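Local coordinates for hypothetical protein VC0802 (Vibrio cholerae, PDB 1ZVP), which is of unknown function but carries two ACT domains, a fold often used for binding small regulatory ligands, and has been proposed as a possible transport protein, at residues L8-S16 and G86-E97; G22-L33 and E49-A60. All coordinates share one frame; numbering follows the deposited sequence.

Contact 1: L8-S16 and G86-E97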
loop_
_atom_site.group_PDB
_atom_site.type_symbol
_atom_site.label_atom_id
_atom_site.label_comp_id
_atom_site.label_asym_id
_atom_site.label_seq_id
_atom_site.Cartn_x
_atom_site.Cartn_y
_atom_site.Cartn_z
ATOM N N LEU D 8 11.601 -11.087 -12.553
ATOM C CA LEU D 8 11.902 -12.456 -12.162
ATOM C C LEU D 8 13.124 -12.479 -11.255
ATOM O O LEU D 8 13.146 -13.183 -10.246
ATOM C CB LEU D 8 12.103 -13.330 -13.416
ATOM C CG LEU D 8 12.223 -14.873 -13.453
ATOM C CD1 LEU D 8 13.634 -15.360 -13.800
ATOM C CD2 LEU D 8 11.678 -15.564 -12.201
ATOM N N GLU D 9 14.131 -11.681 -11.604
ATOM C CA GLU D 9 15.347 -11.566 -10.809
ATOM C C GLU D 9 15.089 -11.012 -9.410
ATOM O O GLU D 9 15.810 -11.339 -8.475
ATOM C CB GLU D 9 16.379 -10.718 -11.549
ATOM C CG GLU D 9 17.132 -11.492 -12.626
ATOM C CD GLU D 9 17.606 -10.627 -13.784
ATOM O OE1 GLU D 9 18.089 -11.197 -14.786
ATOM O OE2 GLU D 9 17.495 -9.383 -13.711
ATOM N N LEU D 10 14.056 -10.182 -9.282
ATOM C CA LEU D 10 13.620 -9.633 -7.996
ATOM C C LEU D 10 12.801 -10.616 -7.149
ATOM O O LEU D 10 12.941 -10.647 -5.927
ATOM C CB LEU D 10 12.832 -8.336 -8.211
ATOM C CG LEU D 10 13.565 -7.026 -7.930
ATOM C CD1 LEU D 10 12.683 -5.853 -8.274
ATOM C CD2 LEU D 10 14.001 -6.962 -6.463
ATOM N N LEU D 11 11.951 -11.403 -7.810
ATOM C CA LEU D 11 11.197 -12.493 -7.195
ATOM C C LEU D 11 12.104 -13.536 -6.564
ATOM O O LEU D 11 11.769 -14.106 -5.531
ATOM C CB LEU D 11 10.354 -13.186 -8.259
ATOM C CG LEU D 11 8.979 -13.777 -7.952
ATOM C CD1 LEU D 11 8.831 -15.017 -8.774
ATOM C CD2 LEU D 11 8.733 -14.096 -6.492
ATOM N N LEU D 12 13.246 -13.785 -7.195
ATOM C CA LEU D 12 14.206 -14.796 -6.751
ATOM C C LEU D 12 15.095 -14.318 -5.602
ATOM O O LEU D 12 16.082 -14.969 -5.256
ATOM C CB LEU D 12 15.071 -15.239 -7.931
ATOM C CG LEU D 12 14.659 -16.377 -8.870
ATOM C CD1 LEU D 12 13.174 -16.511 -9.040
ATOM C CD2 LEU D 12 15.326 -16.198 -10.218
ATOM N N GLN D 13 14.736 -13.185 -5.007
ATOM C CA GLN D 13 15.501 -12.606 -3.910
ATOM C C GLN D 13 14.697 -12.505 -2.629
ATOM O O GLN D 13 13.476 -12.449 -2.664
ATOM C CB GLN D 13 15.957 -11.214 -4.286
ATOM C CG GLN D 13 17.055 -11.193 -5.308
ATOM C CD GLN D 13 17.550 -9.786 -5.535
ATOM O OE1 GLN D 13 18.248 -9.218 -4.683
ATOM N NE2 GLN D 13 17.193 -9.203 -6.683
ATOM N N SER D 14 15.398 -12.465 -1.504
ATOM C CA SER D 14 14.792 -12.221 -0.204
ATOM C C SER D 14 14.295 -10.779 -0.135
ATOM O O SER D 14 14.927 -9.867 -0.698
ATOM C CB SER D 14 15.815 -12.490 0.905
ATOM O OG SER D 14 15.263 -12.278 2.192
ATOM N N MET D 15 13.159 -10.574 0.540
ATOM C CA MET D 15 12.632 -9.221 0.758
ATOM C C MET D 15 13.158 -8.643 2.061
ATOM O O MET D 15 12.825 -7.510 2.419
ATOM C CB MET D 15 11.103 -9.178 0.702
ATOM C CG MET D 15 10.489 -9.431 -0.693
ATOM S SD MET D 15 10.996 -8.316 -2.024
ATOM C CE MET D 15 12.279 -9.267 -2.846
ATOM N N SER D 16 14.010 -9.426 2.734
ATOM C CA SER D 16 14.552 -9.115 4.057
ATOM C C SER D 16 13.476 -8.656 5.058
ATOM O O SER D 16 13.573 -7.559 5.613
ATOM C CB SER D 16 15.696 -8.095 3.952
ATOM O OG SER D 16 16.849 -8.677 3.364
ATOM N N GLY D 86 9.074 -3.673 -10.332
ATOM C CA GLY D 86 9.157 -5.101 -10.047
ATOM C C GLY D 86 9.031 -5.470 -8.578
ATOM O O GLY D 86 8.718 -6.614 -8.266
ATOM N N LEU D 87 9.268 -4.513 -7.680
ATOM C CA LEU D 87 9.312 -4.794 -6.248
ATOM C C LEU D 87 7.966 -5.206 -5.640
ATOM O O LEU D 87 7.899 -6.187 -4.897
ATOM C CB LEU D 87 9.930 -3.637 -5.459
ATOM C CG LEU D 87 10.317 -4.047 -4.028
ATOM C CD1 LEU D 87 11.532 -4.987 -3.990
ATOM C CD2 LEU D 87 10.553 -2.837 -3.173
ATOM N N THR D 88 6.903 -4.471 -5.962
ATOM C CA THR D 88 5.573 -4.797 -5.450
ATOM C C THR D 88 5.106 -6.136 -5.989
ATOM O O THR D 88 4.557 -6.946 -5.243
ATOM C CB THR D 88 4.547 -3.698 -5.747
ATOM O OG1 THR D 88 5.030 -2.458 -5.213
ATOM C CG2 THR D 88 3.220 -4.029 -5.094
ATOM N N ALA D 89 5.336 -6.360 -7.283
ATOM C CA ALA D 89 5.034 -7.630 -7.917
ATOM C C ALA D 89 5.779 -8.787 -7.230
ATOM O O ALA D 89 5.181 -9.829 -6.948
ATOM C CB ALA D 89 5.351 -7.563 -9.398
ATOM N N ALA D 90 7.068 -8.587 -6.941
ATOM C CA ALA D 90 7.915 -9.589 -6.268
ATOM C C ALA D 90 7.382 -10.013 -4.910
ATOM O O ALA D 90 7.117 -11.194 -4.707
ATOM C CB ALA D 90 9.355 -9.098 -6.145
ATOM N N PHE D 91 7.204 -9.062 -3.989
ATOM C CA PHE D 91 6.711 -9.414 -2.656
ATOM C C PHE D 91 5.264 -9.896 -2.617
ATOM O O PHE D 91 4.957 -10.851 -1.896
ATOM C CB PHE D 91 7.053 -8.381 -1.558
ATOM C CG PHE D 91 6.287 -7.091 -1.615
ATOM C CD1 PHE D 91 6.924 -5.915 -1.982
ATOM C CD2 PHE D 91 4.956 -7.023 -1.224
ATOM C CE1 PHE D 91 6.231 -4.701 -2.003
ATOM C CE2 PHE D 91 4.262 -5.825 -1.250
ATOM C CZ PHE D 91 4.902 -4.661 -1.630
ATOM N N ALA D 92 4.398 -9.261 -3.412
ATOM C CA ALA D 92 3.011 -9.672 -3.554
ATOM C C ALA D 92 2.887 -11.095 -4.097
ATOM O O ALA D 92 2.034 -11.863 -3.633
ATOM C CB ALA D 92 2.251 -8.690 -4.424
ATOM N N THR D 93 3.729 -11.437 -5.074
ATOM C CA THR D 93 3.800 -12.795 -5.630
ATOM C C THR D 93 4.277 -13.843 -4.623
ATOM O O THR D 93 3.709 -14.938 -4.568
ATOM C CB THR D 93 4.702 -12.860 -6.886
ATOM O OG1 THR D 93 4.149 -12.032 -7.896
ATOM C CG2 THR D 93 4.797 -14.276 -7.438
ATOM N N LYS D 94 5.323 -13.522 -3.854
ATOM C CA LYS D 94 5.850 -14.439 -2.849
ATOM C C LYS D 94 4.791 -14.796 -1.808
ATOM O O LYS D 94 4.707 -15.945 -1.361
ATOM C CB LYS D 94 7.033 -13.820 -2.126
ATOM C CG LYS D 94 8.283 -13.713 -2.928
ATOM C CD LYS D 94 9.256 -12.835 -2.177
ATOM C CE LYS D 94 10.641 -13.005 -2.701
ATOM N NZ LYS D 94 11.303 -14.209 -2.147
ATOM N N LEU D 95 4.011 -13.792 -1.411
ATOM C CA LEU D 95 2.910 -13.966 -0.475
ATOM C C LEU D 95 1.746 -14.766 -1.074
ATOM O O LEU D 95 1.228 -15.667 -0.424
ATOM C CB LEU D 95 2.424 -12.599 0.014
ATOM C CG LEU D 95 2.750 -11.988 1.375
ATOM C CD1 LEU D 95 3.813 -12.738 2.127
ATOM C CD2 LEU D 95 3.140 -10.542 1.200
ATOM N N ALA D 96 1.333 -14.432 -2.299
ATOM C CA ALA D 96 0.243 -15.132 -2.971
ATOM C C ALA D 96 0.543 -16.608 -3.192
ATOM O O ALA D 96 -0.349 -17.440 -3.091
ATOM C CB ALA D 96 -0.105 -14.452 -4.293
ATOM N N GLU D 97 1.799 -16.934 -3.485
ATOM C CA GLU D 97 2.223 -18.319 -3.655
ATOM C C GLU D 97 1.978 -19.195 -2.436
ATOM O O GLU D 97 1.933 -20.421 -2.548
ATOM C CB GLU D 97 3.707 -18.387 -3.992
ATOM C CG GLU D 97 4.017 -18.204 -5.443
ATOM C CD GLU D 97 5.501 -18.309 -5.717
ATOM O OE1 GLU D 97 6.003 -19.445 -5.893
ATOM O OE2 GLU D 97 6.164 -17.247 -5.761
#
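Leu10 lays its CD1 methyl against the start of helix 87-96, 3.7 Å from Leu87 N, while its other methyl, CD2, meets Leu87 CD1. The contact joins helix 3-11, at the beginning of the chain, to a helix in the range assigned to the second ACT domain, which also rests on strands 71-76 and 111-116 and on helix 120-127. Gly86, the N-cap of helix 87-96, has no side chain to stand in the way, and Leu10 CD1 comes within 3.7 Å of its carbonyl carbon. One turn on, the small Ala90 permits a close backbone approach: its CA is 4.5 Å from that of Leu11, and its CB faces the Leu10-Leu11 peptide.

Leu11 and Lys94 run past each other in opposite directions, Leu11 CD2 touching Lys94 CG at 3.6 Å; the same methyl also reaches Thr93 CG2. Thr93 OG1 is tied back to Ala89 O, which accepts Thr93 N from the opposite face of its carbonyl plane.

Beyond the end of helix 3-11, Met15 fills the groove between Leu87, Phe91 and Lys94. Bends at chi2 (-58°) and chi3 (98°) fold its chain over. The Met15 side chain crosses that of Phe91 at about a right angle, CG lying 3.7 Å from Phe91 CB. Its SD is 3.9 Å from Leu87 CD1. The Phe91 ring itself leads away, toward Leu76, Ile113 and Leu127. Ala89 and Thr93, the latter also touching Leu11, pack on Thr93 and Ala89 of the second subunit. The buried ammonium of Lys94 is held by Glu129 O, with a weak and less certain bond to Gln13 O; a bend at chi4 (-81°) turns NZ off the line of its otherwise extended chain.

Contact 2: G22-L33 and E49-A60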
loop_
_atom_site.group_PDB
_atom_site.type_symbol
_atom_site.label_atom_id
_atom_site.label_comp_id
_atom_site.label_asym_id
_atom_site.label_seq_id
_atom_site.Cartn_x
_atom_site.Cartn_y
_atom_site.Cartn_z
ATOM N N GLY D 22 3.056 -5.488 17.760
ATOM C CA GLY D 22 1.701 -4.949 17.747
ATOM C C GLY D 22 0.683 -5.693 16.900
ATOM O O GLY D 22 1.019 -6.250 15.841
ATOM N N ASP D 23 -0.566 -5.706 17.370
ATOM C CA ASP D 23 -1.692 -6.201 16.569
ATOM C C ASP D 23 -2.418 -5.003 16.008
ATOM O O ASP D 23 -2.729 -4.069 16.738
ATOM C CB ASP D 23 -2.676 -7.040 17.397
ATOM C CG ASP D 23 -2.040 -8.281 18.020
ATOM O OD1 ASP D 23 -0.937 -8.724 17.602
ATOM O OD2 ASP D 23 -2.677 -8.824 18.951
ATOM N N TYR D 24 -2.692 -5.027 14.710
ATOM C CA TYR D 24 -3.256 -3.870 14.049
ATOM C C TYR D 24 -4.615 -4.197 13.484
ATOM O O TYR D 24 -4.914 -5.358 13.237
ATOM C CB TYR D 24 -2.291 -3.321 12.974
ATOM C CG TYR D 24 -1.050 -2.703 13.595
ATOM C CD1 TYR D 24 -1.047 -1.373 14.022
ATOM C CD2 TYR D 24 0.106 -3.464 13.792
ATOM C CE1 TYR D 24 0.074 -0.820 14.620
ATOM C CE2 TYR D 24 1.231 -2.921 14.387
ATOM C CZ TYR D 24 1.209 -1.600 14.796
ATOM O OH TYR D 24 2.334 -1.057 15.380
ATOM N N VAL D 25 -5.437 -3.166 13.323
ATOM C CA VAL D 25 -6.767 -3.299 12.755
ATOM C C VAL D 25 -7.013 -2.163 11.774
ATOM O O VAL D 25 -6.447 -1.081 11.918
ATOM C CB VAL D 25 -7.873 -3.322 13.849
ATOM C CG1 VAL D 25 -7.682 -4.499 14.785
ATOM C CG2 VAL D 25 -7.920 -2.013 14.635
ATOM N N PHE D 26 -7.840 -2.422 10.767
ATOM C CA PHE D 26 -8.241 -1.398 9.812
ATOM C C PHE D 26 -9.622 -0.887 10.173
ATOM O O PHE D 26 -10.500 -1.666 10.530
ATOM C CB PHE D 26 -8.249 -1.947 8.381
ATOM C CG PHE D 26 -6.893 -1.963 7.716
ATOM C CD1 PHE D 26 -6.644 -1.164 6.606
ATOM C CD2 PHE D 26 -5.869 -2.791 8.188
ATOM C CE1 PHE D 26 -5.400 -1.186 5.978
ATOM C CE2 PHE D 26 -4.621 -2.813 7.572
ATOM C CZ PHE D 26 -4.386 -2.013 6.466
ATOM N N CYS D 27 -9.804 0.427 10.090
ATOM C CA CYS D 27 -11.065 1.063 10.439
ATOM C C CYS D 27 -11.373 2.124 9.430
ATOM O O CYS D 27 -10.466 2.734 8.862
ATOM C CB CYS D 27 -10.988 1.755 11.800
ATOM S SG CYS D 27 -10.537 0.706 13.168
ATOM N N THR D 28 -12.660 2.350 9.222
ATOM C CA THR D 28 -13.117 3.517 8.508
ATOM C C THR D 28 -13.941 4.347 9.498
ATOM O O THR D 28 -14.722 3.802 10.285
ATOM C CB THR D 28 -13.892 3.133 7.226
ATOM O OG1 THR D 28 -14.008 4.274 6.371
ATOM C CG2 THR D 28 -15.277 2.556 7.537
ATOM N N VAL D 29 -13.718 5.656 9.498
ATOM C CA VAL D 29 -14.426 6.552 10.408
ATOM C C VAL D 29 -14.961 7.787 9.679
ATOM O O VAL D 29 -14.664 8.010 8.506
ATOM C CB VAL D 29 -13.544 6.977 11.626
ATOM C CG1 VAL D 29 -13.283 5.801 12.558
ATOM C CG2 VAL D 29 -12.243 7.614 11.174
ATOM N N ASN D 30 -15.758 8.582 10.385
ATOM C CA ASN D 30 -16.284 9.824 9.836
ATOM C C ASN D 30 -15.628 11.077 10.367
ATOM O O ASN D 30 -15.313 11.175 11.552
ATOM C CB ASN D 30 -17.787 9.907 10.043
ATOM C CG ASN D 30 -18.550 9.462 8.824
ATOM O OD1 ASN D 30 -19.639 9.974 8.542
ATOM N ND2 ASN D 30 -17.974 8.516 8.067
ATOM N N GLY D 31 -15.424 12.032 9.466
ATOM C CA GLY D 31 -14.910 13.342 9.848
ATOM C C GLY D 31 -13.399 13.486 9.836
ATOM O O GLY D 31 -12.691 12.710 9.189
ATOM N N ALA D 32 -12.917 14.487 10.568
ATOM C CA ALA D 32 -11.551 14.969 10.430
ATOM C C ALA D 32 -10.538 14.079 11.132
ATOM O O ALA D 32 -10.841 13.479 12.162
ATOM C CB ALA D 32 -11.447 16.408 10.934
ATOM N N LEU D 33 -9.339 14.000 10.554
ATOM C CA LEU D 33 -8.200 13.312 11.162
ATOM C C LEU D 33 -7.886 13.899 12.545
ATOM O O LEU D 33 -7.539 13.157 13.476
ATOM C CB LEU D 33 -6.964 13.430 10.258
ATOM C CG LEU D 33 -5.837 12.384 10.167
ATOM C CD1 LEU D 33 -4.504 13.109 10.019
ATOM C CD2 LEU D 33 -5.764 11.382 11.324
ATOM N N GLU D 49 -14.979 7.624 0.700
ATOM C CA GLU D 49 -15.934 6.951 1.578
ATOM C C GLU D 49 -15.657 7.194 3.065
ATOM O O GLU D 49 -16.362 6.638 3.914
ATOM C CB GLU D 49 -15.912 5.434 1.338
ATOM C CG GLU D 49 -16.198 4.947 -0.082
ATOM C CD GLU D 49 -14.995 5.021 -1.033
ATOM O OE1 GLU D 49 -13.888 5.443 -0.614
ATOM O OE2 GLU D 49 -15.168 4.650 -2.216
ATOM N N GLY D 50 -14.628 7.986 3.389
ATOM C CA GLY D 50 -14.257 8.252 4.784
ATOM C C GLY D 50 -12.794 7.994 5.108
ATOM O O GLY D 50 -12.046 7.471 4.282
ATOM N N LEU D 51 -12.396 8.356 6.324
ATOM C CA LEU D 51 -11.008 8.237 6.775
ATOM C C LEU D 51 -10.692 6.823 7.210
ATOM O O LEU D 51 -11.345 6.290 8.105
ATOM C CB LEU D 51 -10.759 9.199 7.935
ATOM C CG LEU D 51 -9.358 9.402 8.495
ATOM C CD1 LEU D 51 -8.477 10.191 7.538
ATOM C CD2 LEU D 51 -9.483 10.134 9.809
ATOM N N THR D 52 -9.703 6.211 6.562
ATOM C CA THR D 52 -9.150 4.924 7.011
ATOM C C THR D 52 -8.130 5.187 8.111
ATOM O O THR D 52 -7.244 6.032 7.952
ATOM C CB THR D 52 -8.469 4.125 5.852
ATOM O OG1 THR D 52 -9.410 3.868 4.801
ATOM C CG2 THR D 52 -7.897 2.790 6.351
ATOM N N LEU D 53 -8.270 4.483 9.232
ATOM C CA LEU D 53 -7.256 4.504 10.278
ATOM C C LEU D 53 -6.718 3.104 10.454
ATOM O O LEU D 53 -7.487 2.152 10.474
ATOM C CB LEU D 53 -7.824 4.999 11.616
ATOM C CG LEU D 53 -8.475 6.386 11.724
ATOM C CD1 LEU D 53 -9.152 6.559 13.096
ATOM C CD2 LEU D 53 -7.477 7.520 11.454
ATOM N N VAL D 54 -5.399 2.980 10.563
ATOM C CA VAL D 54 -4.777 1.716 10.952
ATOM C C VAL D 54 -4.230 1.929 12.354
ATOM O O VAL D 54 -3.406 2.803 12.582
ATOM C CB VAL D 54 -3.672 1.224 9.955
ATOM C CG1 VAL D 54 -3.218 -0.179 10.305
ATOM C CG2 VAL D 54 -4.178 1.235 8.535
ATOM N N LEU D 55 -4.722 1.119 13.282
ATOM C CA LEU D 55 -4.562 1.349 14.704
ATOM C C LEU D 55 -4.185 0.067 15.394
ATOM O O LEU D 55 -4.571 -1.009 14.945
ATOM C CB LEU D 55 -5.900 1.797 15.303
ATOM C CG LEU D 55 -6.524 3.123 14.884
ATOM C CD1 LEU D 55 -8.024 3.044 14.965
ATOM C CD2 LEU D 55 -6.004 4.214 15.782
ATOM N N GLU D 56 -3.450 0.193 16.498
ATOM C CA GLU D 56 -3.261 -0.893 17.449
ATOM C C GLU D 56 -4.619 -1.460 17.868
ATOM O O GLU D 56 -5.582 -0.713 18.028
ATOM C CB GLU D 56 -2.514 -0.377 18.676
ATOM C CG GLU D 56 -1.010 -0.459 18.579
ATOM C CD GLU D 56 -0.431 -1.596 19.419
ATOM O OE1 GLU D 56 0.505 -1.317 20.208
ATOM O OE2 GLU D 56 -0.911 -2.759 19.305
ATOM N N ALA D 57 -4.693 -2.775 18.045
ATOM C CA ALA D 57 -5.957 -3.462 18.307
ATOM C C ALA D 57 -6.751 -2.868 19.472
ATOM O O ALA D 57 -7.932 -2.552 19.319
ATOM C CB ALA D 57 -5.722 -4.947 18.528
ATOM N N GLU D 58 -6.104 -2.710 20.625
ATOM C CA GLU D 58 -6.800 -2.235 21.823
ATOM C C GLU D 58 -6.899 -0.719 21.975
ATOM O O GLU D 58 -7.626 -0.247 22.834
ATOM C CB GLU D 58 -6.253 -2.887 23.108
ATOM C CG GLU D 58 -4.730 -2.910 23.250
ATOM C CD GLU D 58 -4.103 -1.517 23.285
ATOM O OE1 GLU D 58 -4.252 -0.820 24.324
ATOM O OE2 GLU D 58 -3.462 -1.128 22.272
ATOM N N LYS D 59 -6.167 0.033 21.154
ATOM C CA LYS D 59 -6.369 1.480 21.028
ATOM C C LYS D 59 -7.674 1.747 20.296
ATOM O O LYS D 59 -8.370 2.712 20.586
ATOM C CB LYS D 59 -5.217 2.137 20.262
ATOM C CG LYS D 59 -4.367 3.136 21.043
ATOM C CD LYS D 59 -3.433 2.456 22.040
ATOM C CE LYS D 59 -2.039 3.080 22.032
ATOM N NZ LYS D 59 -1.288 2.697 20.793
ATOM N N ALA D 60 -7.990 0.887 19.337
ATOM C CA ALA D 60 -9.212 0.997 18.554
ATOM C C ALA D 60 -10.379 0.433 19.334
ATOM O O ALA D 60 -11.482 0.971 19.289
ATOM C CB ALA D 60 -9.067 0.257 17.228
HETATM O O HOH W 1 -12.031 4.611 4.762
HETATM O O HOH W 2 -16.124 6.043 6.611
HETATM O O HOH W 3 -14.351 11.022 6.949
#
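Val25, Cys27 and Val29 pair with Leu55, Leu53 and Leu51 through backbone hydrogen bonds in both directions, as hydrogen-bonded pairs of antiparallel strands. Val25 N lies 2.8 Å from Leu55 O. Ala57 N adds a bond to Asp23 O at 2.7 Å, extending the pairing into the first turn of helix 57-61.

Apolar contacts sort by face. Val25, Cys27, Val29, Leu51, Leu53 and Leu55 share one side, where Val25 CG2 reaches Ala60 CB at 3.6 Å and Cys27 SG meets Leu55 CD1. Val29 CG2 lies 3.8 Å from Leu53 CD1, the two side chains crossing at about a right angle. Leu51, its CG anti to the backbone N (chi1 -173°), brings CD2 to 3.7 Å from Leu33 CA.

On the other face Phe26 and Val54 point the same way, and Val54 CG2 makes a CH-pi contact 3.8 Å from the ring centroid, 15° off the normal. The Phe26 ring also meets Phe71 and Phe114 edge-to-face. Strand 50-56 is the middle of an antiparallel sheet, with 24-29 on one flank and 43-47 on the other, within the range of the first ACT domain.

Polar contacts gather at the Thr28 end. Thr28 OG1 accepts a hydrogen bond from one water at 2.6 Å and donates one to another. The first water also accepts from Thr52 OG1 and donates to Gly50 O; the second donates to Val29 O and Glu49 O. Thr52 OG1 is also hydrogen-bonded to Tyr108 N of the second subunit, which brings the neighbouring chain up to this end of the strand pair.

Contacts 1 and 2 lie on opposite sides of the chain's centre, their own centres 28 Å apart and their nearest atoms about 12 Å apart, so neither touches the other. Contact 2 falls entirely between the two halves of contact 1 in sequence: residues 22-33 and 49-60 supply two neighbouring strands of a sheet within the first ACT range, whereas 8-16, also in that range, packs on 86-97 from the second. Both contacts reach the second subunit, contact 1 through Thr88 and the Ala89-Thr93 packing, contact 2 through Thr28 and Thr52. No active site can be assigned to either contact, the function being unknown.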